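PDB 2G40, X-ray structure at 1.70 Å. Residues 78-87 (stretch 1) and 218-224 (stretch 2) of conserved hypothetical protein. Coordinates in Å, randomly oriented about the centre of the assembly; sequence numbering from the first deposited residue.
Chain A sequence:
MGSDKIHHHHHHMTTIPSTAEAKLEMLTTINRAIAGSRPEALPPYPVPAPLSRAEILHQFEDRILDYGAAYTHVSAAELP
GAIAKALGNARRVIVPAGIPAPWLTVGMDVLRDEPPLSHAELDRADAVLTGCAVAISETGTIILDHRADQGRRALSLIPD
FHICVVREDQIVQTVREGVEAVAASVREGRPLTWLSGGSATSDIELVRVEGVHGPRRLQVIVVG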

ATOM      1  N   GLU A  78       9.628   2.469 -28.213  1.00 21.30           N
ATOM      2  CA  GLU A  78       8.606   3.499 -28.092  1.00 23.13           C
ATOM      3  C   GLU A  78       8.439   4.008 -26.660  1.00 19.76           C
ATOM      4  O   GLU A  78       7.821   5.049 -26.444  1.00 21.02           O
ATOM      5  CB  GLU A  78       7.274   2.939 -28.598  1.00 23.01           C
ATOM      6  CG  GLU A  78       7.244   2.711 -30.109  1.00 27.24           C
ATOM      7  CD  GLU A  78       6.034   1.894 -30.577  1.00 29.67           C
ATOM      8  OE1 GLU A  78       5.487   1.065 -29.804  1.00 30.20           O
ATOM      9  OE2 GLU A  78       5.644   2.071 -31.747  1.00 41.40           O
ATOM     10  N   LEU A  79       8.973   3.282 -25.682  1.00 19.43           N
ATOM     11  CA  LEU A  79       8.701   3.592 -24.282  1.00 18.36           C
ATOM     12  C   LEU A  79       9.041   5.030 -23.871  1.00 17.62           C
ATOM     13  O   LEU A  79       8.181   5.713 -23.342  1.00 19.59           O
ATOM     14  CB  LEU A  79       9.358   2.584 -23.340  1.00 19.96           C
ATOM     15  CG  LEU A  79       9.195   2.841 -21.833  1.00 18.65           C
ATOM     16  CD1 LEU A  79       7.729   2.841 -21.395  1.00 22.52           C
ATOM     17  CD2 LEU A  79       9.945   1.805 -21.072  1.00 19.64           C
ATOM     18  N   PRO A  80      10.284   5.488 -24.101  1.00 19.59           N
ATOM     19  CA  PRO A  80      10.589   6.859 -23.673  1.00 20.30           C
ATOM     20  C   PRO A  80       9.622   7.888 -24.241  1.00 18.95           C
ATOM     21  O   PRO A  80       9.166   8.752 -23.508  1.00 18.37           O
ATOM     22  CB  PRO A  80      12.021   7.100 -24.152  1.00 19.62           C
ATOM     23  CG  PRO A  80      12.410   5.915 -24.935  1.00 19.73           C
ATOM     24  CD  PRO A  80      11.451   4.805 -24.670  1.00 20.27           C
ATOM     25  N   GLY A  81       9.283   7.755 -25.514  1.00 19.77           N
ATOM     26  CA  GLY A  81       8.296   8.619 -26.151  1.00 20.68           C
ATOM     27  C   GLY A  81       6.915   8.543 -25.527  1.00 20.66           C
ATOM     28  O   GLY A  81       6.256   9.572 -25.340  1.00 21.11           O
ATOM     29  N   ALA A  82       6.482   7.327 -25.195  1.00 18.62           N
ATOM     30  CA  ALA A  82       5.184   7.096 -24.541  1.00 19.66           C
ATOM     31  C   ALA A  82       5.113   7.811 -23.198  1.00 18.25           C
ATOM     32  O   ALA A  82       4.089   8.407 -22.850  1.00 20.95           O
ATOM     33  CB  ALA A  82       4.931   5.603 -24.343  1.00 17.92           C
ATOM     34  N   ILE A  83       6.197   7.723 -22.437  1.00 17.36           N
ATOM     35  CA  ILE A  83       6.255   8.377 -21.130  1.00 19.24           C
ATOM     36  C   ILE A  83       6.219   9.871 -21.330  1.00 19.19           C
ATOM     37  O   ILE A  83       5.454  10.581 -20.670  1.00 19.69           O
ATOM     38  CB  ILE A  83       7.528   7.999 -20.351  1.00 19.48           C
ATOM     39  CG1 ILE A  83       7.537   6.499 -20.039  1.00 20.78           C
ATOM     40  CG2 ILE A  83       7.606   8.793 -19.055  1.00 20.32           C
ATOM     41  CD1 ILE A  83       8.842   5.976 -19.527  1.00 16.57           C
ATOM     42  N   ALA A  84       7.039  10.355 -22.263  1.00 19.65           N
ATOM     43  CA  ALA A  84       7.035  11.776 -22.615  1.00 19.38           C
ATOM     44  C   ALA A  84       5.669  12.260 -23.065  1.00 18.88           C
ATOM     45  O   ALA A  84       5.218  13.326 -22.643  1.00 18.93           O
ATOM     46  CB  ALA A  84       8.067  12.068 -23.675  1.00 18.78           C
ATOM     47  N   LYS A  85       5.002  11.463 -23.891  1.00 18.22           N
ATOM     48  CA  LYS A  85       3.691  11.803 -24.380  1.00 20.16           C
ATOM     49  C   LYS A  85       2.689  11.874 -23.217  1.00 19.98           C
ATOM     50  O   LYS A  85       1.907  12.810 -23.138  1.00 20.73           O
ATOM     51  CB  LYS A  85       3.238  10.798 -25.441  1.00 19.44           C
ATOM     52  CG  LYS A  85       1.958  11.150 -26.113  1.00 27.25           C
ATOM     53  CD  LYS A  85       1.648  10.142 -27.209  1.00 27.98           C
ATOM     54  CE  LYS A  85       0.336  10.446 -27.897  1.00 41.02           C
ATOM     55  NZ  LYS A  85      -0.751  10.681 -26.907  1.00 45.49           N
ATOM     56  N   ALA A  86       2.762  10.919 -22.293  1.00 19.81           N
ATOM     57  CA  ALA A  86       1.886  10.887 -21.107  1.00 20.67           C
ATOM     58  C   ALA A  86       2.014  12.112 -20.200  1.00 21.46           C
ATOM     59  O   ALA A  86       1.015  12.578 -19.642  1.00 22.98           O
ATOM     60  CB  ALA A  86       2.156   9.636 -20.300  1.00 19.03           C
ATOM     61  N   LEU A  87       3.233  12.609 -20.037  1.00 21.95           N
ATOM     62  CA  LEU A  87       3.485  13.831 -19.258  1.00 23.43           C
ATOM     63  C   LEU A  87       2.976  15.114 -19.895  1.00 26.17           C
ATOM     64  O   LEU A  87       2.652  16.077 -19.190  1.00 27.54           O
ATOM     65  CB  LEU A  87       4.982  14.012 -19.048  1.00 23.72           C
ATOM     66  CG  LEU A  87       5.598  13.056 -18.054  1.00 18.13           C
ATOM     67  CD1 LEU A  87       7.106  13.184 -18.198  1.00 20.48           C
ATOM     68  CD2 LEU A  87       5.136  13.398 -16.644  1.00 20.81           C
ATOM     69  N   LEU A 218      -3.989   7.993 -13.467  1.00 16.79           N
ATOM     70  CA  LEU A 218      -3.066   6.896 -13.664  1.00 15.63           C
ATOM     71  C   LEU A 218      -2.931   6.618 -15.138  1.00 16.04           C
ATOM     72  O   LEU A 218      -3.939   6.520 -15.866  1.00 16.57           O
ATOM     73  CB  LEU A 218      -3.529   5.633 -12.924  1.00 16.87           C
ATOM     74  CG  LEU A 218      -2.791   4.331 -13.296  1.00 16.97           C
ATOM     75  CD1 LEU A 218      -1.326   4.374 -12.904  1.00 20.94           C
ATOM     76  CD2 LEU A 218      -3.555   3.154 -12.668  1.00 18.11           C
ATOM     77  N   GLN A 219      -1.679   6.563 -15.578  1.00 15.04           N
ATOM     78  CA  GLN A 219      -1.337   6.111 -16.926  1.00 15.09           C
ATOM     79  C   GLN A 219      -0.582   4.812 -16.783  1.00 16.61           C
ATOM     80  O   GLN A 219       0.464   4.767 -16.161  1.00 17.89           O
ATOM     81  CB  GLN A 219      -0.454   7.122 -17.637  1.00 14.83           C
ATOM     82  CG  GLN A 219       0.178   6.634 -18.944  1.00 18.98           C
ATOM     83  CD  GLN A 219      -0.781   6.692 -20.105  1.00 16.71           C
ATOM     84  OE1 GLN A 219      -1.252   7.759 -20.460  1.00 19.53           O
ATOM     85  NE2 GLN A 219      -1.069   5.540 -20.710  1.00 16.29           N
ATOM     86  N   VAL A 220      -1.105   3.768 -17.393  1.00 16.59           N
ATOM     87  CA  VAL A 220      -0.427   2.500 -17.474  1.00 15.50           C
ATOM     88  C   VAL A 220       0.196   2.392 -18.856  1.00 17.99           C
ATOM     89  O   VAL A 220      -0.452   2.626 -19.880  1.00 16.49           O
ATOM     90  CB  VAL A 220      -1.397   1.301 -17.245  1.00 17.79           C
ATOM     91  CG1 VAL A 220      -0.688  -0.020 -17.503  1.00 16.13           C
ATOM     92  CG2 VAL A 220      -2.014   1.353 -15.846  1.00 18.21           C
ATOM     93  N   ILE A 221       1.476   2.044 -18.863  1.00 17.57           N
ATOM     94  CA  ILE A 221       2.218   1.824 -20.076  1.00 17.85           C
ATOM     95  C   ILE A 221       2.717   0.400 -20.019  1.00 17.82           C
ATOM     96  O   ILE A 221       3.598   0.064 -19.237  1.00 16.17           O
ATOM     97  CB  ILE A 221       3.399   2.815 -20.250  1.00 16.57           C
ATOM     98  CG1 ILE A 221       2.889   4.254 -20.221  1.00 20.81           C
ATOM     99  CG2 ILE A 221       4.167   2.520 -21.568  1.00 17.66           C
ATOM    100  CD1 ILE A 221       3.970   5.292 -20.461  1.00 18.57           C
ATOM    101  N   VAL A 222       2.113  -0.459 -20.837  1.00 16.15           N
ATOM    102  CA  VAL A 222       2.647  -1.808 -21.010  1.00 15.94           C
ATOM    103  C   VAL A 222       3.713  -1.781 -22.075  1.00 18.07           C
ATOM    104  O   VAL A 222       3.550  -1.146 -23.104  1.00 17.44           O
ATOM    105  CB  VAL A 222       1.549  -2.810 -21.368  1.00 17.50           C
ATOM    106  CG1 VAL A 222       2.132  -4.245 -21.497  1.00 20.70           C
ATOM    107  CG2 VAL A 222       0.470  -2.734 -20.351  1.00 16.78           C
ATOM    108  N   VAL A 223       4.828  -2.465 -21.817  1.00 19.41           N
ATOM    109  CA  VAL A 223       5.914  -2.450 -22.754  1.00 20.61           C
ATOM    110  C   VAL A 223       6.325  -3.870 -23.133  1.00 20.38           C
ATOM    111  O   VAL A 223       6.454  -4.736 -22.266  1.00 19.25           O
ATOM    112  CB  VAL A 223       7.125  -1.586 -22.259  1.00 20.48           C
ATOM    113  CG1 VAL A 223       7.541  -1.909 -20.865  1.00 24.72           C
ATOM    114  CG2 VAL A 223       8.297  -1.694 -23.239  1.00 24.18           C
ATOM    115  N   GLY A 224       6.464  -4.095 -24.435  1.00 23.58           N
ATOM    116  CA  GLY A 224       7.174  -5.279 -24.941  1.00 28.59           C
ATOM    117  C   GLY A 224       6.276  -6.377 -25.478  1.00 32.90           C
ATOM    118  O   GLY A 224       5.045  -6.272 -25.474  1.00 37.36           O
ATOM    119  OXT GLY A 224       6.774  -7.421 -25.932  1.00 34.30           O
TER

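This is an antiparallel helix-on-strand packing contact, held by apolar side chains meeting in van der Waals contact and by no hydrogen bond between the two segments. The axes of helix 79-87 and strand 218-223 approach to 9.9 Å, and their N-to-C directions differ by 171°, so the helix runs along the strand almost exactly in reverse. The order of the pairs agrees with this: L79 CA lies 6.8 Å from V223 CA. A82 CA lies 7.5 Å from I221 CA, and A86 CA lies 7.1 Å from Q219 CA. Steps of three and four residues on the helix are thus matched to steps of two on the strand. The strand steps bring Q219, I221 and V223 to the helix side; on the helix, A82 and A86 point toward the strand, with L79 sideways.

Each element keeps its own backbone geometry. The helix shows i to i+4 bonds throughout, such as A82 N to E78 O at 2.9 Å and L87 N to I83 O at 3.1 Å. Across the interface, the closest pairs are mostly side chain to side chain, the exception being A82 C to I221 CD1 at 3.9 Å. On the strand, Q219, I221 and V223 direct their CA-to-CB bonds toward the helix, whereas V222 points away.

I221 is the hub, with 77 Å² covered by the helix out of 257 Å² buried on both sides together. With chi1 near -57° and chi2 near 180°, its side chain is staggered and extended. I221 CG2 meets L79 CD1 at 3.6 Å, and I221 CD1 reaches I83 CG1 at 3.8 Å. A82 CB lies near both methyls, 4.0 Å from I221 CD1 and 4.2 Å from I221 CG2. The CA-to-CB bond of L79 points sideways, but its t, p rotamer brings the end of the side chain nearer the strand. I83 points away at CA-to-CB, yet its CG1 still touches I221.

L79 CB and V223 CG2 are 4.4 Å apart, a looser apolar approach. Toward the other end, A86 CB rests closely against Q219 CG at 3.8 Å, so the glutamine contributes an aliphatic methylene here. Its NE2 is engaged within its own strand, with Q219 NE2 donating to V220 O at 3.1 Å and an N-H...O angle of 160°. The small methyls of A82 and A86, both pointing toward the strand, fit where the helix faces the larger I221 and Q219 side chains.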